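Side-chain contact in NIPSNAP domain-containing protein (Burkholderia xenovorans, PDB 5KAK), which is of unknown function but belongs to the NipSnap family, with a fold consistent with the dimeric alpha-beta barrel clan: residues K90-Q93 / P94-V97. Sequence-based numbering, arbitrary orientation. Where two conformers were deposited one is given.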
ATOM      1  N   LYS E  90      13.043  26.664   6.306  1.00 21.53           N
ATOM      2  CA  LYS E  90      12.818  27.077   7.687  0.52 25.13           C
ATOM      3  C   LYS E  90      11.529  26.486   8.246  1.00 27.29           C
ATOM      4  O   LYS E  90      11.512  25.967   9.370  1.00 24.50           O
ATOM      5  CB  LYS E  90      12.788  28.608   7.769  0.52 24.00           C
ATOM      6  CG  LYS E  90      12.597  29.170   9.170  0.52 27.32           C
ATOM      7  CD  LYS E  90      12.409  30.686   9.138  0.52 27.30           C
ATOM      8  CE  LYS E  90      12.495  31.281  10.531  0.52 29.24           C
ATOM      9  NZ  LYS E  90      11.625  30.560  11.504  0.52 27.42           N
ATOM     10  N   ASN E  91      10.440  26.539   7.474  1.00 21.32           N
ATOM     11  CA  ASN E  91       9.118  26.342   8.047  1.00 21.29           C
ATOM     12  C   ASN E  91       8.413  25.062   7.642  1.00 26.03           C
ATOM     13  O   ASN E  91       7.664  24.524   8.453  1.00 21.13           O
ATOM     14  CB  ASN E  91       8.204  27.513   7.681  1.00 21.07           C
ATOM     15  CG  ASN E  91       8.741  28.827   8.182  1.00 25.65           C
ATOM     16  OD1 ASN E  91       8.756  29.079   9.390  1.00 28.22           O
ATOM     17  ND2 ASN E  91       9.195  29.669   7.268  1.00 24.61           N
ATOM     18  N   ILE E  92       8.589  24.586   6.414  1.00 22.64           N
ATOM     19  CA  ILE E  92       7.803  23.466   5.909  1.00 20.17           C
ATOM     20  C   ILE E  92       8.592  22.165   5.926  1.00 20.42           C
ATOM     21  O   ILE E  92       8.051  21.114   6.284  1.00 20.52           O
ATOM     22  CB  ILE E  92       7.271  23.772   4.493  1.00 19.63           C
ATOM     23  CG1 ILE E  92       6.337  24.994   4.513  1.00 19.51           C
ATOM     24  CG2 ILE E  92       6.563  22.547   3.914  1.00 19.41           C
ATOM     25  CD1 ILE E  92       5.220  24.923   5.533  1.00 19.69           C
ATOM     26  N   GLN E  93       9.856  22.225   5.516  1.00 15.85           N
ATOM     27  CA  GLN E  93      10.724  21.049   5.511  1.00 18.01           C
ATOM     28  C   GLN E  93      10.631  20.208   6.781  1.00 15.99           C
ATOM     29  O   GLN E  93      10.518  18.976   6.663  1.00 16.76           O
ATOM     30  CB  GLN E  93      12.166  21.512   5.256  1.00 21.43           C
ATOM     31  CG  GLN E  93      13.183  20.412   5.357  1.00 23.90           C
ATOM     32  CD  GLN E  93      13.060  19.437   4.216  1.00 27.72           C
ATOM     33  OE1 GLN E  93      12.782  19.835   3.087  1.00 32.28           O
ATOM     34  NE2 GLN E  93      13.249  18.153   4.502  1.00 21.47           N
ATOM     35  N   PRO E  94      10.662  20.774   7.996  1.00 17.12           N
ATOM     36  CA  PRO E  94      10.584  19.931   9.202  1.00 17.74           C
ATOM     37  C   PRO E  94       9.252  19.220   9.398  1.00 12.19           C
ATOM     38  O   PRO E  94       9.179  18.313  10.245  1.00 17.37           O
ATOM     39  CB  PRO E  94      10.835  20.922  10.342  1.00 22.91           C
ATOM     40  CG  PRO E  94      11.500  22.098   9.693  1.00 21.63           C
ATOM     41  CD  PRO E  94      10.903  22.188   8.345  1.00 18.64           C
ATOM     42  N   LEU E  95       8.207  19.589   8.664  1.00 12.99           N
ATOM     43  CA  LEU E  95       6.898  18.977   8.833  1.00 12.59           C
ATOM     44  C   LEU E  95       6.637  17.876   7.827  1.00 12.65           C
ATOM     45  O   LEU E  95       5.646  17.150   7.982  1.00 11.70           O
ATOM     46  CB  LEU E  95       5.786  20.028   8.717  1.00 12.66           C
ATOM     47  CG  LEU E  95       5.902  21.311   9.537  1.00 15.06           C
ATOM     48  CD1 LEU E  95       4.884  22.357   9.077  1.00 19.84           C
ATOM     49  CD2 LEU E  95       5.703  21.005  11.011  1.00 16.81           C
ATOM     50  N   LEU E  96       7.510  17.723   6.830  1.00 11.21           N
ATOM     51  CA  LEU E  96       7.281  16.791   5.730  1.00 11.02           C
ATOM     52  C   LEU E  96       7.722  15.376   6.088  1.00 11.60           C
ATOM     53  O   LEU E  96       8.732  15.172   6.770  1.00 13.18           O
ATOM     54  CB  LEU E  96       8.036  17.261   4.489  1.00 14.07           C
ATOM     55  CG  LEU E  96       7.648  18.644   3.984  1.00 19.29           C
ATOM     56  CD1 LEU E  96       8.580  19.089   2.859  1.00 24.12           C
ATOM     57  CD2 LEU E  96       6.220  18.593   3.503  1.00 20.21           C
ATOM     58  N   VAL E  97       6.913  14.403   5.667  1.00 11.73           N
ATOM     59  CA  VAL E  97       7.244  12.986   5.772  1.00 11.86           C
ATOM     60  C   VAL E  97       7.307  12.327   4.402  1.00 12.21           C
ATOM     61  O   VAL E  97       8.241  11.561   4.112  1.00 13.22           O
ATOM     62  CB  VAL E  97       6.241  12.243   6.689  1.00 12.27           C
ATOM     63  CG1 VAL E  97       6.428  10.745   6.588  1.00 16.88           C
ATOM     64  CG2 VAL E  97       6.381  12.709   8.138  1.00 14.01           C
TER
HETATM   65  O   HOH W   1      10.693  16.464   7.264  1.00 31.90           O
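Leu95 N donates to Ile92 O at 2.8 Å and Leu96 N to Gln93 O at 3.3 Å, two successive i to i+3 bonds that wind the chain into a short 3-10 turn. Both donors lie well out of the acceptor's carbonyl plane, by 45° and 62°. Pro94 has no N-H to give, and its ring is set against the last helical turn, with CG 3.9 Å from Lys90 O. Ile92 O also sits under the side chain of Leu96, whose CG comes to 3.4 Å from it. CG of Leu96 stands anti to its carbonyl carbon (chi1 -59°), which turns the branch back over the helix end. There Leu96 CD2 meets Ile92 CG2 at 4.0 Å, the two side chains crossing at a slant. Leu95 also reaches back along the helix, and its CD1 lies 3.6 Å from Asn91 O. This turn links helix 82-92 to strand 96-106, outermost in the antiparallel sheet within this chain, in a ferredoxin-like alpha-beta fold consistent with the dimeric alpha-beta barrel clan. Ile92 is buried against Phe26 and Phe30 of helix 23-42, while Leu96 rests on Tyr16 and Leu18 of strand 10-18. The side chain of Gln93 bends at chi2. The amide beyond the bend is held by the second subunit: OE1 accepts from Asn21 ND2 and NE2 donates to Pro20 O of that chain. Leu96 packs on the same Pro20. A water lies between Gln93 O and Leu96 O, so close to both that its role is doubtful.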